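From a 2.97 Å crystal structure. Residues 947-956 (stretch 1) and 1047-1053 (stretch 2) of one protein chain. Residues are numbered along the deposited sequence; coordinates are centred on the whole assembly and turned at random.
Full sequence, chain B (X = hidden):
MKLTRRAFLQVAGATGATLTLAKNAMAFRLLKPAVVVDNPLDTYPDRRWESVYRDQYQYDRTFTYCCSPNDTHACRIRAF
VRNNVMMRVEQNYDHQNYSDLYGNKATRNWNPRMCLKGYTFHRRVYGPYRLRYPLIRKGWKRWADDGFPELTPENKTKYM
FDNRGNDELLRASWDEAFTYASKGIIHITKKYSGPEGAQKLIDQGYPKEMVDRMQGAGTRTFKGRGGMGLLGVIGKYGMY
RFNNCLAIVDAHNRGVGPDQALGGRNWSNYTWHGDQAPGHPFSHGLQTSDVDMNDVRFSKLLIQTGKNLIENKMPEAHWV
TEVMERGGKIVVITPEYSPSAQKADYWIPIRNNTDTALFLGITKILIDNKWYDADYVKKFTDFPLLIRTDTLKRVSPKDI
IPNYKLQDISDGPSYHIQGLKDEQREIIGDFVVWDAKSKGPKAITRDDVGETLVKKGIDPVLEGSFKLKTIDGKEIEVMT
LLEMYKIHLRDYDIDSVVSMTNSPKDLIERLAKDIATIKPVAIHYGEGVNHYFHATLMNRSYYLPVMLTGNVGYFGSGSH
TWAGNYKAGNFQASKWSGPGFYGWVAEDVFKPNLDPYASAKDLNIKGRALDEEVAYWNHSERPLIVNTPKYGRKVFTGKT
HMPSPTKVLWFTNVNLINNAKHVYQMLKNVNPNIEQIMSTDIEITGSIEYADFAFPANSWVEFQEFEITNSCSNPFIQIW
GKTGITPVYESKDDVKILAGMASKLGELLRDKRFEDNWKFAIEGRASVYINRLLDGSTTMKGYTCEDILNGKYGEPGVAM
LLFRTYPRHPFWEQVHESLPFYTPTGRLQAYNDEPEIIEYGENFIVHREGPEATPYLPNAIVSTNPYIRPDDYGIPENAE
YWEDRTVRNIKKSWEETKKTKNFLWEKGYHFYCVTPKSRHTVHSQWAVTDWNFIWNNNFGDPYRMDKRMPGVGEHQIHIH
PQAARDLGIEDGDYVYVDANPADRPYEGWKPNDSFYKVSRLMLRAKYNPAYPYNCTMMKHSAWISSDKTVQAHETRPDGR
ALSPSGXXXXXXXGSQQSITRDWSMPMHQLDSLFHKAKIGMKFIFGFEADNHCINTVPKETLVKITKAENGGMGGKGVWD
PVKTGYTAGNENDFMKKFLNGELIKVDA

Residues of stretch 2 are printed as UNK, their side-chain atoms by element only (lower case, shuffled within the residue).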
ATOM      1  N   LYS B 947      15.427 -10.434  16.918  1.00 29.56           N
ATOM      2  CA  LYS B 947      15.486  -9.160  17.630  1.00 32.39           C
ATOM      3  C   LYS B 947      16.240  -8.088  16.853  1.00 37.11           C
ATOM      4  O   LYS B 947      16.039  -6.897  17.114  1.00 38.00           O
ATOM      5  CB  LYS B 947      16.075  -9.358  19.028  1.00 29.87           C
ATOM      6  CG  LYS B 947      17.576  -9.555  19.119  1.00 31.06           C
ATOM      7  CD  LYS B 947      17.979  -9.605  20.590  1.00 40.28           C
ATOM      8  CE  LYS B 947      19.485  -9.636  20.784  1.00 43.92           C
ATOM      9  NZ  LYS B 947      19.837  -9.609  22.235  1.00 34.23           N
ATOM     10  N   ARG B 948      17.101  -8.475  15.906  1.00 30.46           N
ATOM     11  CA  ARG B 948      17.814  -7.482  15.104  1.00 34.44           C
ATOM     12  C   ARG B 948      16.854  -6.638  14.273  1.00 34.54           C
ATOM     13  O   ARG B 948      17.187  -5.513  13.881  1.00 35.79           O
ATOM     14  CB  ARG B 948      18.811  -8.168  14.174  1.00 34.77           C
ATOM     15  CG  ARG B 948      19.985  -8.855  14.849  1.00 40.25           C
ATOM     16  CD  ARG B 948      20.847  -9.540  13.806  1.00 39.58           C
ATOM     17  NE  ARG B 948      20.143 -10.660  13.186  1.00 34.50           N
ATOM     18  CZ  ARG B 948      20.513 -11.241  12.048  1.00 40.38           C
ATOM     19  NH1 ARG B 948      21.581 -10.806  11.394  1.00 44.93           N
ATOM     20  NH2 ARG B 948      19.813 -12.256  11.560  1.00 39.32           N
ATOM     21  N   MET B 949      15.679  -7.176  13.981  1.00 33.70           N
ATOM     22  CA  MET B 949      14.673  -6.473  13.197  1.00 29.63           C
ATOM     23  C   MET B 949      14.287  -5.154  13.866  1.00 29.55           C
ATOM     24  O   MET B 949      13.958  -5.146  15.063  1.00 30.51           O
ATOM     25  CB  MET B 949      13.471  -7.389  13.030  1.00 28.76           C
ATOM     26  CG  MET B 949      12.314  -6.782  12.344  1.00 34.62           C
ATOM     27  SD  MET B 949      11.021  -8.027  12.229  1.00 43.97           S
ATOM     28  CE  MET B 949      10.380  -7.609  10.631  1.00 28.33           C
ATOM     29  N   PRO B 950      14.306  -4.028  13.133  1.00 33.70           N
ATOM     30  CA  PRO B 950      14.052  -2.721  13.770  1.00 28.10           C
ATOM     31  C   PRO B 950      12.692  -2.591  14.439  1.00 30.21           C
ATOM     32  O   PRO B 950      12.611  -2.031  15.534  1.00 29.84           O
ATOM     33  CB  PRO B 950      14.189  -1.741  12.589  1.00 26.11           C
ATOM     34  CG  PRO B 950      15.040  -2.483  11.586  1.00 27.84           C
ATOM     35  CD  PRO B 950      14.572  -3.896  11.695  1.00 32.90           C
ATOM     36  N   GLY B 951      11.622  -3.064  13.811  1.00 29.71           N
ATOM     37  CA  GLY B 951      10.310  -3.011  14.425  1.00 30.98           C
ATOM     38  C   GLY B 951       9.543  -4.251  14.065  1.00 30.48           C
ATOM     39  O   GLY B 951      10.120  -5.326  13.926  1.00 27.83           O
ATOM     40  N   VAL B 952       8.219  -4.134  13.957  1.00 26.62           N
ATOM     41  CA  VAL B 952       7.436  -5.253  13.442  1.00 24.71           C
ATOM     42  C   VAL B 952       7.693  -5.455  11.950  1.00 22.26           C
ATOM     43  O   VAL B 952       7.130  -6.370  11.338  1.00 22.30           O
ATOM     44  CB  VAL B 952       5.933  -5.080  13.736  1.00 25.97           C
ATOM     45  CG1 VAL B 952       5.683  -5.274  15.249  1.00 19.08           C
ATOM     46  CG2 VAL B 952       5.428  -3.739  13.263  1.00 28.51           C
ATOM     47  N   GLY B 953       8.516  -4.598  11.348  1.00 25.75           N
ATOM     48  CA  GLY B 953       8.944  -4.706   9.966  1.00 25.58           C
ATOM     49  C   GLY B 953      10.310  -4.067   9.815  1.00 30.22           C
ATOM     50  O   GLY B 953      10.790  -3.366  10.711  1.00 30.64           O
ATOM     51  N   GLU B 954      10.981  -4.396   8.708  1.00 27.64           N
ATOM     52  CA  GLU B 954      12.225  -3.736   8.320  1.00 24.78           C
ATOM     53  C   GLU B 954      12.195  -3.451   6.826  1.00 25.43           C
ATOM     54  O   GLU B 954      11.600  -4.198   6.053  1.00 31.49           O
ATOM     55  CB  GLU B 954      13.491  -4.528   8.675  1.00 36.44           C
ATOM     56  CG  GLU B 954      13.390  -6.025   8.667  1.00 39.69           C
ATOM     57  CD  GLU B 954      14.720  -6.663   8.989  1.00 40.03           C
ATOM     58  OE1 GLU B 954      15.750  -6.003   8.747  1.00 34.59           O
ATOM     59  OE2 GLU B 954      14.740  -7.803   9.499  1.00 48.39           O
ATOM     60  N   HIS B 955      12.859  -2.372   6.426  1.00 21.84           N
ATOM     61  CA  HIS B 955      12.927  -2.002   5.021  1.00 27.09           C
ATOM     62  C   HIS B 955      13.941  -2.877   4.293  1.00 27.03           C
ATOM     63  O   HIS B 955      14.921  -3.343   4.882  1.00 33.93           O
ATOM     64  CB  HIS B 955      13.303  -0.526   4.898  1.00 34.13           C
ATOM     65  CG  HIS B 955      12.851   0.112   3.626  1.00 31.99           C
ATOM     66  ND1 HIS B 955      11.545   0.490   3.405  1.00 32.36           N
ATOM     67  CD2 HIS B 955      13.539   0.463   2.514  1.00 39.15           C
ATOM     68  CE1 HIS B 955      11.444   1.033   2.205  1.00 37.85           C
ATOM     69  NE2 HIS B 955      12.640   1.029   1.645  1.00 43.37           N
ATOM     70  N   GLN B 956      13.693  -3.102   3.003  1.00 30.72           N
ATOM     71  CA  GLN B 956      14.434  -4.078   2.215  1.00 30.58           C
ATOM     72  C   GLN B 956      14.874  -3.471   0.888  1.00 33.80           C
ATOM     73  O   GLN B 956      14.274  -2.517   0.386  1.00 35.39           O
ATOM     74  CB  GLN B 956      13.592  -5.337   1.956  1.00 31.52           C
ATOM     75  CG  GLN B 956      12.357  -5.092   1.095  1.00 33.76           C
ATOM     76  CD  GLN B 956      11.485  -6.326   0.953  1.00 37.15           C
ATOM     77  OE1 GLN B 956      11.806  -7.392   1.477  1.00 46.88           O
ATOM     78  NE2 GLN B 956      10.372  -6.184   0.241  1.00 40.12           N
ATOM     79  N   UNK B1047       9.474   7.581  18.777  1.00 28.96           N
ATOM     80  CA  UNK B1047       9.752   7.545  17.350  1.00 29.38           C
ATOM     81  C   UNK B1047      10.432   6.235  16.979  1.00 28.24           C
ATOM     82  O   UNK B1047      11.340   5.761  17.670  1.00 29.75           O
ATOM     83  c   UNK B1047      12.308   8.445  12.991  1.00 30.87           C
ATOM     84  c   UNK B1047      10.415   8.771  14.415  1.00 29.90           C
ATOM     85  c   UNK B1047      11.209   8.618  15.546  1.00 33.97           C
ATOM     86  o   UNK B1047      12.854   8.354  11.730  1.00 32.44           O
ATOM     87  c   UNK B1047      10.962   8.675  13.143  1.00 29.23           C
ATOM     88  c   UNK B1047      12.565   8.396  15.363  1.00 34.77           C
ATOM     89  c   UNK B1047      10.617   8.730  16.943  1.00 29.89           C
ATOM     90  c   UNK B1047      13.110   8.304  14.097  1.00 32.76           C
ATOM     91  N   UNK B1048       9.953   5.632  15.906  1.00 27.49           N
ATOM     92  CA  UNK B1048      10.414   4.339  15.435  1.00 27.12           C
ATOM     93  C   UNK B1048      11.079   4.464  14.073  1.00 31.86           C
ATOM     94  O   UNK B1048      10.503   5.067  13.155  1.00 34.52           O
ATOM     95  c   UNK B1048       9.864   1.060  14.910  1.00 35.24           C
ATOM     96  o   UNK B1048       9.847   0.028  14.246  1.00 37.10           O
ATOM     97  n   UNK B1048      10.372   1.124  16.129  1.00 42.55           N
ATOM     98  c   UNK B1048       9.354   2.339  14.356  1.00 28.25           C
ATOM     99  c   UNK B1048       9.212   3.414  15.342  1.00 28.07           C
ATOM    100  N   UNK B1049      12.280   3.901  13.938  1.00 28.84           N
ATOM    101  CA  UNK B1049      12.939   3.857  12.637  1.00 27.84           C
ATOM    102  C   UNK B1049      12.624   2.538  11.947  1.00 28.86           C
ATOM    103  O   UNK B1049      12.463   1.495  12.595  1.00 30.60           O
ATOM    104  c   UNK B1049      14.459   4.013  12.764  1.00 25.09           C
ATOM    105  o   UNK B1049      15.102   3.396  11.671  1.00 23.24           O
ATOM    106  N   UNK B1050      12.518   2.599  10.629  1.00 26.93           N
ATOM    107  CA  UNK B1050      12.284   1.424   9.806  1.00 28.98           C
ATOM    108  C   UNK B1050      13.576   0.724   9.393  1.00 29.64           C
ATOM    109  O   UNK B1050      13.516  -0.298   8.704  1.00 26.65           O
ATOM    110  c   UNK B1050      11.477   1.809   8.566  1.00 31.99           C
ATOM    111  o   UNK B1050      10.413   2.697   8.895  1.00 29.98           O
ATOM    112  N   UNK B1051      14.733   1.296   9.712  1.00 27.58           N
ATOM    113  CA  UNK B1051      16.028   0.711   9.394  1.00 29.07           C
ATOM    114  C   UNK B1051      16.799   0.507  10.690  1.00 32.16           C
ATOM    115  O   UNK B1051      16.541   1.178  11.697  1.00 25.43           O
ATOM    116  c   UNK B1051      15.492   2.156   4.994  1.00 31.08           C
ATOM    117  c   UNK B1051      16.194   1.609   6.056  1.00 26.78           C
ATOM    118  c   UNK B1051      15.337   3.307   7.485  1.00 31.32           C
ATOM    119  c   UNK B1051      14.712   3.275   5.188  1.00 31.59           C
ATOM    120  c   UNK B1051      16.874   1.609   8.464  1.00 28.19           C
ATOM    121  c   UNK B1051      16.111   2.178   7.315  1.00 29.37           C
ATOM    122  c   UNK B1051      14.636   3.849   6.435  1.00 28.09           C
ATOM    123  N   UNK B1052      17.772  -0.406  10.654  1.00 35.57           N
ATOM    124  CA  UNK B1052      18.711  -0.504  11.768  1.00 34.83           C
ATOM    125  C   UNK B1052      19.618   0.721  11.799  1.00 31.08           C
ATOM    126  O   UNK B1052      19.704   1.429  12.811  1.00 26.66           O
ATOM    127  n   UNK B1052      20.443  -4.510  12.708  1.00 36.22           N
ATOM    128  c   UNK B1052      19.572  -4.295  11.557  1.00 35.26           C
ATOM    129  c   UNK B1052      18.699  -3.062  11.719  1.00 33.38           C
ATOM    130  c   UNK B1052      19.531  -1.794  11.668  1.00 34.48           C
ATOM    131  n   UNK B1052      21.601  -6.241  11.727  1.00 31.14           N
ATOM    132  n   UNK B1052      22.136  -5.565  13.854  1.00 41.93           N
ATOM    133  c   UNK B1052      21.393  -5.438  12.763  1.00 36.63           C
ATOM    134  N   UNK B1053      20.287   0.993  10.684  1.00 29.30           N
ATOM    135  CA  UNK B1053      21.078   2.198  10.507  1.00 33.46           C
ATOM    136  C   UNK B1053      20.784   2.789   9.135  1.00 37.66           C
ATOM    137  O   UNK B1053      20.421   2.076   8.195  1.00 38.89           O
ATOM    138  c   UNK B1053      22.588   1.936  10.625  1.00 35.62           C
ATOM    139  o   UNK B1053      24.184  -1.395  14.920  1.00 36.65           O
ATOM    140  c   UNK B1053      23.362   1.603  13.007  1.00 31.64           C
ATOM    141  c   UNK B1053      23.007   1.056  11.779  1.00 35.71           C
ATOM    142  c   UNK B1053      23.798  -0.572  13.887  1.00 31.32           C
ATOM    143  c   UNK B1053      23.457  -1.131  12.679  1.00 30.09           C
ATOM    144  c   UNK B1053      23.754   0.795  14.060  1.00 26.88           C
ATOM    145  c   UNK B1053      23.069  -0.320  11.633  1.00 29.02           C
TER

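Position 1047 carries eight side-chain atoms: one carbon leading to a ring of six carbons that bears a single oxygen. No other standard residue has a hydroxylated six-carbon ring, so this is Tyr1047. Its nearest approach to stretch 1, from Tyr1047 OH to Pro950 CB, is 10.2 Å, and it takes no part in the contact.

Position 1048 has an unbranched run of three carbons, the third holding one oxygen and one nitrogen. CA-to-CB points toward stretch 1, and the oxygen lies 3.1 Å from Gly951 CA. That terminal amide, one carbon longer than asparagine's, identifies Gln1048. An ideal CB built on Gly951 would fall 1.8 Å from Gln1048 OE1, a clash; the glycine leaves the space that the oxygen occupies.

Position 1049 shows one carbon and one oxygen, neither touching stretch 1, hence Ser1049. Its OG donates a 2.6 Å hydrogen bond to the backbone O of position 1051, a link internal to the stretch. Across the gap it is the backbone that approaches, with Ser1049 O 3.7 Å from Pro950 CB.

Position 1050 again has one carbon and one oxygen, neither touching stretch 1, and is Ser1050. The hydroxyl is hydrogen-bonded elsewhere in the structure, whereas the carbonyl faces stretch 1: His955 N donates to Ser1050 O at 3.1 Å, with an N-H...O angle of 157°.

Position 1051 bears one carbon and a six-carbon ring without a heteroatom. CA-to-CB points away from stretch 1, yet the end comes nearer, and a ring carbon lies 3.5 Å from His955 CB. This is Phe1051, the carbon being CE2. The two rings are oblique, with centroids 5.1 Å apart and planes at 54°.

Position 1052 has three carbons, a nitrogen, then a carbon holding two more nitrogens. The second carbon lies 3.7 Å from Pro950 CG and the third 3.5 Å from Arg948 O. The guanidinium identifies Arg1052. Arg948 CB sits over one face of it. The like-charged Arg948 NH1 and Arg1052 NH1 are 4.6 Å apart, and each is hydrogen-bonded elsewhere in the structure.

Position 1053 repeats the carbon and oxygen-bearing ring, giving Tyr1053, whose nearest approach to stretch 1 is 7.7 Å, from Tyr1053 CE1 to Arg948 O.

The contact buries 449 Å², both sides summed, between segments without regular secondary structure across the touching residues. One backbone hydrogen bond, from His955 to Ser1050, ties them together. Around it the fit depends on packing: Pro950 rests against the backbone from 1049 to 1052 and the aliphatic part of Arg1052, Phe1051 meets His955, and Gln1048 reaches Gly951.

Stretch 2 1047-1053: YQSSFRY
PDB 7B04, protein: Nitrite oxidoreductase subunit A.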